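Nucleoprotein (Schmallenberg virus, PDB 4JNG) encapsidates the viral genomic RNA in a helical nucleocapsid, shielding it from nucleases and presenting it as template for transcription and replication. Local coordinates at residues 18-24 / 149-153; 71-77 / 90-96; 43-47 / 96-101. One frame throughout, in Å; residues are numbered along the deposited sequence.

Interaction 1 of 3, residues 18-24 / 149-153. With nucleotides of chain A.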
# COMPACT_ATOMS: atom_id res chain seq x y z
N PHE B 18 9.09 -31.94 9.14
CA PHE B 18 8.83 -32.03 7.71
C PHE B 18 10.08 -32.48 6.94
O PHE B 18 11.10 -31.80 6.94
CB PHE B 18 8.30 -30.69 7.18
CG PHE B 18 8.06 -30.67 5.71
CD1 PHE B 18 7.10 -31.50 5.14
CD2 PHE B 18 8.78 -29.83 4.88
CE1 PHE B 18 6.88 -31.50 3.78
CE2 PHE B 18 8.56 -29.82 3.51
CZ PHE B 18 7.61 -30.65 2.97
N ASN B 19 9.98 -33.65 6.30
CA ASN B 19 11.01 -34.16 5.42
C ASN B 19 10.43 -34.22 4.01
O ASN B 19 9.60 -35.09 3.72
CB ASN B 19 11.46 -35.55 5.90
CG ASN B 19 12.40 -36.24 4.92
OD1 ASN B 19 12.68 -35.74 3.82
ND2 ASN B 19 12.89 -37.41 5.31
N PRO B 20 10.86 -33.30 3.12
CA PRO B 20 10.30 -33.16 1.78
C PRO B 20 10.33 -34.45 0.95
O PRO B 20 9.44 -34.66 0.12
CB PRO B 20 11.21 -32.11 1.13
CG PRO B 20 11.87 -31.38 2.23
CD PRO B 20 11.93 -32.32 3.40
N GLU B 21 11.33 -35.29 1.19
CA GLU B 21 11.46 -36.57 0.50
C GLU B 21 10.30 -37.50 0.84
O GLU B 21 9.75 -38.17 -0.04
CB GLU B 21 12.80 -37.25 0.83
CG GLU B 21 14.04 -36.42 0.51
CD GLU B 21 14.27 -36.20 -0.97
OE1 GLU B 21 13.68 -36.94 -1.79
OE2 GLU B 21 15.04 -35.28 -1.34
N VAL B 22 9.91 -37.53 2.12
CA VAL B 22 8.76 -38.33 2.55
C VAL B 22 7.45 -37.69 2.10
O VAL B 22 6.52 -38.40 1.71
CB VAL B 22 8.76 -38.56 4.08
CG1 VAL B 22 7.44 -39.18 4.53
CG2 VAL B 22 9.92 -39.45 4.46
N GLY B 23 7.37 -36.36 2.14
CA GLY B 23 6.20 -35.65 1.63
C GLY B 23 6.00 -35.92 0.14
O GLY B 23 4.87 -36.14 -0.32
N TYR B 24 7.09 -35.90 -0.61
CA TYR B 24 7.06 -36.14 -2.05
C TYR B 24 6.49 -37.52 -2.36
O TYR B 24 5.61 -37.67 -3.21
CB TYR B 24 8.46 -36.01 -2.62
CG TYR B 24 8.60 -36.46 -4.06
CD1 TYR B 24 7.96 -35.77 -5.08
CD2 TYR B 24 9.40 -37.55 -4.39
CE1 TYR B 24 8.10 -36.16 -6.39
CE2 TYR B 24 9.54 -37.95 -5.70
CZ TYR B 24 8.88 -37.25 -6.70
OH TYR B 24 9.01 -37.60 -8.00
N GLU B 149 13.62 -25.80 -4.20
CA GLU B 149 14.66 -25.70 -3.16
C GLU B 149 14.58 -26.79 -2.07
O GLU B 149 15.54 -27.02 -1.34
CB GLU B 149 14.69 -24.29 -2.55
CG GLU B 149 13.59 -23.97 -1.54
CD GLU B 149 12.20 -23.82 -2.14
OE1 GLU B 149 12.05 -23.59 -3.37
OE2 GLU B 149 11.24 -23.92 -1.36
N MET B 150 13.43 -27.46 -1.97
CA MET B 150 13.30 -28.65 -1.13
C MET B 150 14.11 -29.86 -1.64
O MET B 150 14.25 -30.84 -0.91
CB MET B 150 11.83 -29.08 -1.08
CG MET B 150 10.85 -28.10 -0.48
SD MET B 150 9.23 -28.89 -0.27
CE MET B 150 8.53 -28.83 -1.91
N PHE B 151 14.61 -29.80 -2.87
CA PHE B 151 15.34 -30.92 -3.47
C PHE B 151 16.63 -30.44 -4.13
O PHE B 151 16.81 -30.59 -5.34
CB PHE B 151 14.44 -31.64 -4.49
CG PHE B 151 13.10 -32.02 -3.95
CD1 PHE B 151 12.98 -33.02 -2.99
CD2 PHE B 151 11.95 -31.38 -4.39
CE1 PHE B 151 11.74 -33.36 -2.47
CE2 PHE B 151 10.71 -31.73 -3.88
CZ PHE B 151 10.61 -32.72 -2.92
N LEU B 152 17.53 -29.88 -3.34
CA LEU B 152 18.84 -29.46 -3.87
C LEU B 152 19.59 -30.61 -4.57
O LEU B 152 20.25 -30.40 -5.58
CB LEU B 152 19.68 -28.82 -2.75
CG LEU B 152 19.65 -27.30 -2.51
CD1 LEU B 152 18.62 -26.52 -3.32
CD2 LEU B 152 19.48 -27.00 -1.03
N ASP B 153 19.47 -31.84 -4.05
CA ASP B 153 20.11 -33.01 -4.67
C ASP B 153 19.60 -33.29 -6.09
O ASP B 153 20.39 -33.50 -7.01
CB ASP B 153 19.90 -34.25 -3.78
CG ASP B 153 20.54 -35.51 -4.35
OD1 ASP B 153 20.06 -36.01 -5.40
OD2 ASP B 153 21.50 -36.03 -3.75
P U A 22 15.16 -27.77 11.25
OP1 U A 22 15.10 -29.02 12.05
OP2 U A 22 16.29 -26.82 11.43
O5' U A 22 15.06 -28.18 9.71
C5' U A 22 15.41 -27.24 8.68
C4' U A 22 14.85 -27.70 7.36
O4' U A 22 15.29 -29.05 7.08
C3' U A 22 13.32 -27.73 7.26
O3' U A 22 12.95 -26.86 6.20
C2' U A 22 12.97 -29.19 7.00
O2' U A 22 11.89 -29.39 6.10
C1' U A 22 14.27 -29.74 6.42
N1 U A 22 14.45 -31.18 6.66
C2 U A 22 14.70 -31.99 5.56
O2 U A 22 14.79 -31.56 4.43
N3 U A 22 14.85 -33.32 5.86
C4 U A 22 14.78 -33.91 7.10
O4 U A 22 14.94 -35.13 7.20
C5 U A 22 14.52 -33.01 8.18
C6 U A 22 14.36 -31.70 7.93
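The carbonyl oxygen of Phe18, whose ring meets Met150 across this contact, accepts a hydrogen bond from the ribose of U22 of chain A, with O2' 2.7 Å from Phe18 O. The setting is the N-capped start of helix 20-31, which meets RNA on one side and the loop 149-153 on the other. Phe18 and Asn19 lead into the helix, and Asn19 is its N-cap: OD1 accepts from Glu21 N at 3.0 Å. This capping bond is bent, 137° at the hydrogen, and the donor stands above the plane of the amide carbonyl. Pro20 begins the first turn and lies by the uracil as well, its CD 3.1 Å from O2 of U22 of chain A.

Within the protein, the Met150 chain runs roughly perpendicular to the Phe18 side chain in a Met-aromatic contact, its sulfur at the ring edge and near the ring plane. Because CG of Phe18 is anti to the backbone N (chi1 178°), the ring reaches the sulfur, with CE2 3.9 Å from Met150 SD, while Pro20 N sits over one ring face. Phe18 also makes a cation-pi contact with Arg95, itself an RNA-binding residue. Pro20 then wedges into the loop 149-153, its CB 3.8 Å from Met150 CB and equally near Phe151 CE1. Met150 CB in turn covers the centre of one face of the Phe151 ring. That ring offers its edge to two oxygens, Pro20 O and Glu21 OE2, the latter 3.5 Å from Phe151 CD1, an arrangement consistent with oxygens facing the slightly positive aromatic hydrogens. The other carboxylate oxygen, Glu21 OE1, forms a salt bridge with Arg102 of helix 93-110. One turn into the helix, Tyr24 meets the Phe151 ring obliquely, planes 65° apart, and Tyr24 CB rests 3.9 Å from Phe151 CZ.

Interaction 2 of 3, residues 71-77 / 90-96; sequences FTVVNNH and AITLHRM. With nucleotides of chain A.
Met96 CE is planted over the centre of the Phe71 ring, 3.3 Å from its centroid and 12° off the normal, a close CH-pi contact within a Met-aromatic pair. The methionine chain is extended beyond CG, which lets the methyl meet the ring end-on. Beside it, Ile91 CD1 approaches the same ring obliquely, and Val73 CG1 packs on the backbone where helix 93-110 begins. Farther along, Val74 CG2 meets Ala90 CB at 3.8 Å.

One direct backbone bond joins the segments: Val74 N donates to Ile91 O at 2.9 Å, nearly straight and in the carbonyl plane. A water extends this pairing, donating to Thr72 O and accepting from Ile91 N. Thr92 is the N-cap of the helix, its OG1 accepting from Arg95 N.

The outer edge binds RNA, at two phosphates and one ribose, through Asn76 and the RNA-binding residues His77 and Arg95. His77 ND1 donates in the ring plane to OP1 of U26 of chain A at 2.8 Å. Arg95 NE reaches OP1 of U24 of chain A at 2.9 Å, while Arg95 NH1 donates to Ala90 O and to Pro87 O, bonds that hold the guanidinium in place; NH2 bonds a further phosphate. Asn76 ND2 holds O2' of U24 of chain A at 2.9 Å.

The contact thus seats the start of helix 93-110 against strand 69-74 of a two-stranded antiparallel sheet, with helix 47-56 touching His77 and Leu93 and helix 20-31 touching Phe71 and Ile91.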
# COMPACT_ATOMS: atom_id res chain seq x y z
N PHE B 71 -6.85 -31.62 -6.53
CA PHE B 71 -5.91 -31.66 -5.40
C PHE B 71 -6.49 -30.95 -4.19
O PHE B 71 -7.06 -29.87 -4.31
CB PHE B 71 -4.62 -30.94 -5.78
CG PHE B 71 -3.89 -31.56 -6.92
CD1 PHE B 71 -4.24 -31.26 -8.23
CD2 PHE B 71 -2.84 -32.43 -6.69
CE1 PHE B 71 -3.58 -31.84 -9.30
CE2 PHE B 71 -2.17 -33.02 -7.75
CZ PHE B 71 -2.53 -32.72 -9.05
N THR B 72 -6.34 -31.56 -3.01
CA THR B 72 -6.69 -30.90 -1.76
C THR B 72 -5.48 -30.11 -1.28
O THR B 72 -4.43 -30.69 -0.99
CB THR B 72 -7.15 -31.90 -0.69
OG1 THR B 72 -8.40 -32.47 -1.10
CG2 THR B 72 -7.36 -31.20 0.66
N VAL B 73 -5.65 -28.80 -1.20
CA VAL B 73 -4.57 -27.87 -0.91
C VAL B 73 -4.83 -27.16 0.43
O VAL B 73 -5.94 -26.71 0.69
CB VAL B 73 -4.46 -26.83 -2.06
CG1 VAL B 73 -3.28 -25.89 -1.84
CG2 VAL B 73 -4.34 -27.54 -3.42
N VAL B 74 -3.81 -27.09 1.28
CA VAL B 74 -3.86 -26.27 2.50
C VAL B 74 -3.62 -24.80 2.12
O VAL B 74 -2.63 -24.47 1.48
CB VAL B 74 -2.83 -26.75 3.54
CG1 VAL B 74 -2.74 -25.78 4.72
CG2 VAL B 74 -3.23 -28.12 4.05
N ASN B 75 -4.56 -23.95 2.52
CA ASN B 75 -4.55 -22.54 2.17
C ASN B 75 -4.03 -21.71 3.34
O ASN B 75 -4.79 -21.40 4.26
CB ASN B 75 -5.97 -22.10 1.78
CG ASN B 75 -6.06 -20.61 1.48
OD1 ASN B 75 -5.05 -19.89 1.43
ND2 ASN B 75 -7.29 -20.13 1.28
N ASN B 76 -2.74 -21.38 3.30
CA ASN B 76 -2.09 -20.48 4.26
C ASN B 76 -1.79 -19.11 3.63
O ASN B 76 -1.03 -18.31 4.18
CB ASN B 76 -0.80 -21.11 4.81
CG ASN B 76 -1.05 -21.97 6.04
OD1 ASN B 76 -2.17 -22.39 6.30
ND2 ASN B 76 -0.00 -22.22 6.81
N HIS B 77 -2.42 -18.83 2.48
CA HIS B 77 -2.22 -17.57 1.78
C HIS B 77 -3.14 -16.46 2.29
O HIS B 77 -2.74 -15.31 2.39
CB HIS B 77 -2.45 -17.76 0.29
CG HIS B 77 -1.36 -18.53 -0.38
ND1 HIS B 77 -0.16 -17.96 -0.73
CD2 HIS B 77 -1.30 -19.83 -0.77
CE1 HIS B 77 0.60 -18.88 -1.31
NE2 HIS B 77 -0.07 -20.02 -1.34
N ALA B 90 0.69 -32.95 3.93
CA ALA B 90 -0.23 -32.06 3.23
C ALA B 90 0.54 -31.24 2.21
O ALA B 90 1.75 -31.03 2.35
CB ALA B 90 -0.95 -31.15 4.21
N ILE B 91 -0.19 -30.77 1.20
CA ILE B 91 0.39 -29.93 0.17
C ILE B 91 -0.21 -28.53 0.24
O ILE B 91 -1.42 -28.35 0.34
CB ILE B 91 0.25 -30.49 -1.28
CG1 ILE B 91 -1.17 -31.01 -1.57
CG2 ILE B 91 1.25 -31.60 -1.52
CD1 ILE B 91 -1.39 -31.43 -3.01
N THR B 92 0.68 -27.56 0.26
CA THR B 92 0.34 -26.19 -0.05
C THR B 92 0.64 -26.02 -1.52
O THR B 92 1.18 -26.92 -2.15
CB THR B 92 1.24 -25.23 0.75
OG1 THR B 92 2.61 -25.53 0.47
CG2 THR B 92 0.99 -25.40 2.24
N LEU B 93 0.29 -24.86 -2.05
CA LEU B 93 0.61 -24.51 -3.41
C LEU B 93 2.11 -24.59 -3.65
O LEU B 93 2.58 -25.10 -4.69
CB LEU B 93 0.09 -23.11 -3.72
CG LEU B 93 -0.52 -22.85 -5.10
CD1 LEU B 93 -1.31 -24.04 -5.63
CD2 LEU B 93 -1.42 -21.62 -5.02
N HIS B 94 2.86 -24.10 -2.66
CA HIS B 94 4.30 -24.09 -2.73
C HIS B 94 4.88 -25.50 -2.75
O HIS B 94 5.75 -25.79 -3.56
CB HIS B 94 4.89 -23.31 -1.55
CG HIS B 94 6.33 -22.96 -1.73
ND1 HIS B 94 7.35 -23.68 -1.15
CD2 HIS B 94 6.93 -21.99 -2.46
CE1 HIS B 94 8.51 -23.15 -1.49
NE2 HIS B 94 8.28 -22.13 -2.29
N ARG B 95 4.39 -26.35 -1.86
CA ARG B 95 4.90 -27.72 -1.78
C ARG B 95 4.58 -28.49 -3.07
O ARG B 95 5.43 -29.18 -3.62
CB ARG B 95 4.32 -28.44 -0.57
CG ARG B 95 4.88 -27.95 0.77
CD ARG B 95 4.37 -28.81 1.91
NE ARG B 95 4.80 -28.34 3.22
CZ ARG B 95 4.47 -28.89 4.39
NH1 ARG B 95 3.67 -29.95 4.45
NH2 ARG B 95 4.95 -28.35 5.51
N MET B 96 3.35 -28.32 -3.53
CA MET B 96 2.82 -28.99 -4.72
C MET B 96 3.68 -28.68 -5.94
O MET B 96 4.04 -29.57 -6.71
CB MET B 96 1.39 -28.48 -4.93
CG MET B 96 0.64 -29.13 -6.06
SD MET B 96 -1.04 -28.50 -6.08
CE MET B 96 -1.53 -29.28 -7.62
P U A 24 6.78 -25.02 4.34
OP1 U A 24 6.20 -25.85 3.23
OP2 U A 24 8.08 -24.34 4.13
O5' U A 24 5.73 -23.91 4.75
C5' U A 24 4.42 -24.24 5.23
C4' U A 24 3.73 -23.00 5.75
O4' U A 24 4.32 -22.60 7.02
C3' U A 24 3.85 -21.76 4.87
O3' U A 24 2.91 -21.76 3.81
C2' U A 24 3.60 -20.65 5.88
O2' U A 24 2.24 -20.46 6.24
C1' U A 24 4.35 -21.19 7.10
N1 U A 24 5.75 -20.75 7.18
C2 U A 24 5.99 -19.48 7.66
O2 U A 24 5.10 -18.72 8.00
N3 U A 24 7.32 -19.12 7.72
C4 U A 24 8.40 -19.90 7.37
O4 U A 24 9.54 -19.43 7.48
C5 U A 24 8.07 -21.20 6.87
C6 U A 24 6.79 -21.57 6.80
P U A 25 3.32 -21.22 2.36
OP1 U A 25 2.25 -21.62 1.41
OP2 U A 25 4.73 -21.58 2.08
O5' U A 25 3.19 -19.64 2.53
C5' U A 25 1.94 -19.05 2.90
C4' U A 25 2.17 -17.64 3.37
O4' U A 25 3.10 -17.65 4.49
C3' U A 25 2.83 -16.72 2.35
O3' U A 25 1.84 -16.23 1.45
C2' U A 25 3.46 -15.66 3.24
O2' U A 25 2.54 -14.66 3.61
C1' U A 25 3.87 -16.46 4.48
N1 U A 25 5.30 -16.82 4.58
C2 U A 25 6.13 -15.92 5.22
O2 U A 25 5.73 -14.86 5.67
N3 U A 25 7.44 -16.31 5.31
C4 U A 25 8.00 -17.48 4.84
O4 U A 25 9.21 -17.69 5.00
C5 U A 25 7.08 -18.36 4.19
C6 U A 25 5.79 -18.01 4.09
P U A 26 2.24 -15.75 -0.02
OP1 U A 26 1.00 -15.37 -0.73
OP2 U A 26 3.16 -16.76 -0.60
O5' U A 26 3.11 -14.43 0.26
C5' U A 26 2.51 -13.13 0.40
C4' U A 26 3.57 -12.08 0.66
O4' U A 26 4.39 -12.47 1.79
C3' U A 26 4.58 -11.84 -0.46
O3' U A 26 4.13 -10.87 -1.41
C2' U A 26 5.78 -11.27 0.28
O2' U A 26 5.75 -9.86 0.43
C1' U A 26 5.70 -11.98 1.63
N1 U A 26 6.64 -13.11 1.74
C2 U A 26 7.90 -12.85 2.26
O2 U A 26 8.24 -11.74 2.64
N3 U A 26 8.73 -13.94 2.33
C4 U A 26 8.45 -15.23 1.93
O4 U A 26 9.31 -16.10 2.06
C5 U A 26 7.14 -15.42 1.39
C6 U A 26 6.30 -14.37 1.31
O HOH W 1 -2.95 -31.42 1.44

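Interaction 3 of 3, residues 43-47 / 96-101; sequences FFLNQ and MSGYLA. With nucleotides of chain A.
Two neighbouring phenylalanines on helix 37-45 meet helix 93-110 in different ways, Phe43 offering a face to Leu100 and Phe44 an edge to Ser97 and Ala101. Leu100 CD1 lies off-centre over one face of Phe43, in a CH-pi contact 3.9 Å from the centroid. A chi1 of 178° swings the Phe43 ring away from its own backbone N and toward the partner helix, and its CE2 comes 3.5 Å from Ser97 CB. Met96 adds its sulfur obliquely to this ring, SD being 3.7 Å from Phe43 CE1. Gln47 CB lies over the opposite face.

The Phe44 ring has Phe43 CD2 above its centre and directs its edge at Ala101 N and at the Ser97 hydroxyl, with CE1 3.3 Å from Ser97 OG. Phe44 and Leu100 lie alongside one another, pointing opposite ways, with Phe44 CZ near Leu100 CB.

The polar groups are Ser97 and Gln47, the latter at the start of helix 47-56. Gln47 NE2 comes within 3.3 Å of Ser97 OG, but the angle is too poor for a hydrogen bond; the hydroxyl is satisfied by Pro146 O. Leu45 CD2, on another side of the helix, touches the base of U30 of chain A.

With no hydrogen bond passing between the segments, cohesion here rests on aromatic, sulfur and aliphatic contacts, and the serine hydroxyl is accommodated by pairing with a third part of the chain.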
# COMPACT_ATOMS: atom_id res chain seq x y z
N PHE B 43 -0.83 -26.58 -14.16
CA PHE B 43 -0.42 -26.09 -12.85
C PHE B 43 0.51 -24.89 -12.97
O PHE B 43 0.21 -23.83 -12.42
CB PHE B 43 0.27 -27.16 -12.00
CG PHE B 43 0.74 -26.64 -10.68
CD1 PHE B 43 -0.14 -26.52 -9.62
CD2 PHE B 43 2.05 -26.21 -10.51
CE1 PHE B 43 0.28 -26.01 -8.41
CE2 PHE B 43 2.47 -25.70 -9.30
CZ PHE B 43 1.58 -25.60 -8.24
N PHE B 44 1.61 -25.04 -13.71
CA PHE B 44 2.67 -24.02 -13.69
C PHE B 44 2.32 -22.73 -14.42
O PHE B 44 2.92 -21.70 -14.13
CB PHE B 44 4.00 -24.58 -14.21
CG PHE B 44 4.67 -25.51 -13.24
CD1 PHE B 44 5.22 -25.02 -12.07
CD2 PHE B 44 4.74 -26.88 -13.50
CE1 PHE B 44 5.83 -25.86 -11.17
CE2 PHE B 44 5.35 -27.73 -12.59
CZ PHE B 44 5.89 -27.22 -11.42
N LEU B 45 1.37 -22.76 -15.34
CA LEU B 45 0.90 -21.50 -15.94
C LEU B 45 -0.17 -20.80 -15.09
O LEU B 45 -0.35 -19.59 -15.21
CB LEU B 45 0.41 -21.72 -17.36
CG LEU B 45 1.54 -22.11 -18.33
CD1 LEU B 45 0.98 -22.78 -19.57
CD2 LEU B 45 2.39 -20.90 -18.69
N ASN B 46 -0.86 -21.55 -14.23
CA ASN B 46 -1.95 -21.00 -13.42
C ASN B 46 -1.61 -20.90 -11.93
O ASN B 46 -2.50 -20.77 -11.09
CB ASN B 46 -3.21 -21.85 -13.61
CG ASN B 46 -3.79 -21.70 -15.00
OD1 ASN B 46 -3.44 -22.44 -15.91
ND2 ASN B 46 -4.68 -20.74 -15.16
N GLN B 47 -0.32 -20.94 -11.62
CA GLN B 47 0.12 -21.05 -10.25
C GLN B 47 0.01 -19.70 -9.53
O GLN B 47 -0.40 -19.65 -8.38
CB GLN B 47 1.55 -21.57 -10.18
CG GLN B 47 2.06 -21.68 -8.75
CD GLN B 47 3.49 -22.16 -8.64
OE1 GLN B 47 4.23 -22.17 -9.62
NE2 GLN B 47 3.89 -22.55 -7.44
N MET B 96 3.35 -28.32 -3.53
CA MET B 96 2.82 -28.99 -4.72
C MET B 96 3.68 -28.68 -5.94
O MET B 96 4.04 -29.57 -6.71
CB MET B 96 1.39 -28.48 -4.93
CG MET B 96 0.64 -29.13 -6.06
SD MET B 96 -1.04 -28.50 -6.08
CE MET B 96 -1.53 -29.28 -7.62
N SER B 97 4.04 -27.40 -6.09
CA SER B 97 4.93 -26.94 -7.14
C SER B 97 6.28 -27.64 -7.12
O SER B 97 6.80 -28.02 -8.17
CB SER B 97 5.12 -25.44 -7.02
OG SER B 97 6.02 -24.95 -7.99
N GLY B 98 6.87 -27.79 -5.93
CA GLY B 98 8.13 -28.50 -5.78
C GLY B 98 8.00 -29.99 -6.09
O GLY B 98 8.83 -30.57 -6.80
N TYR B 99 6.95 -30.61 -5.56
CA TYR B 99 6.73 -32.03 -5.84
C TYR B 99 6.57 -32.27 -7.34
O TYR B 99 7.23 -33.15 -7.88
CB TYR B 99 5.52 -32.57 -5.08
CG TYR B 99 5.64 -32.56 -3.56
CD1 TYR B 99 6.89 -32.45 -2.92
CD2 TYR B 99 4.51 -32.67 -2.77
CE1 TYR B 99 6.97 -32.44 -1.54
CE2 TYR B 99 4.59 -32.67 -1.39
CZ TYR B 99 5.83 -32.56 -0.78
OH TYR B 99 5.89 -32.56 0.59
N LEU B 100 5.75 -31.46 -8.01
CA LEU B 100 5.48 -31.63 -9.46
C LEU B 100 6.73 -31.42 -10.30
O LEU B 100 6.97 -32.17 -11.25
CB LEU B 100 4.35 -30.71 -9.95
CG LEU B 100 2.91 -31.08 -9.59
CD1 LEU B 100 1.98 -29.93 -9.96
CD2 LEU B 100 2.44 -32.36 -10.28
N ALA B 101 7.52 -30.41 -9.96
CA ALA B 101 8.82 -30.20 -10.61
C ALA B 101 9.73 -31.42 -10.45
O ALA B 101 10.36 -31.86 -11.40
CB ALA B 101 9.51 -28.96 -10.05
P U A 30 4.72 -13.81 -17.90
OP1 U A 30 5.10 -12.39 -17.72
OP2 U A 30 3.31 -14.17 -18.22
O5' U A 30 5.68 -14.43 -19.01
C5' U A 30 6.22 -15.74 -18.82
C4' U A 30 6.81 -16.31 -20.09
O4' U A 30 6.53 -17.74 -20.12
C3' U A 30 6.30 -15.77 -21.42
O3' U A 30 7.09 -14.68 -21.89
C2' U A 30 6.46 -16.97 -22.34
O2' U A 30 7.79 -17.13 -22.81
C1' U A 30 6.09 -18.12 -21.41
N1 U A 30 4.65 -18.39 -21.36
C2 U A 30 4.13 -19.27 -22.29
O2 U A 30 4.82 -19.83 -23.13
N3 U A 30 2.78 -19.48 -22.20
C4 U A 30 1.91 -18.92 -21.30
O4 U A 30 0.71 -19.21 -21.34
C5 U A 30 2.51 -18.01 -20.37
C6 U A 30 3.83 -17.78 -20.43

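From the N terminus, the start of helix 20-31 is the first part of the chain to take part: interaction 1 closes the longest loop, joining 18-24 to 149-153 and enclosing both other contacts. Interaction 3 comes next, closing a loop from the end of helix 37-45 to 96-101. Within it, interaction 2 closes the shortest, returning from strand 69-74 to 90-96. The loops nest without crossing. Interactions 2 and 3 share Met96, and both use helix 93-110, which interaction 1 touches through Tyr99 against Phe18 and Tyr24. That helix is the common element, tying together the small sheet, helix 37-45, helix 20-31 and the loop before helix 158-168.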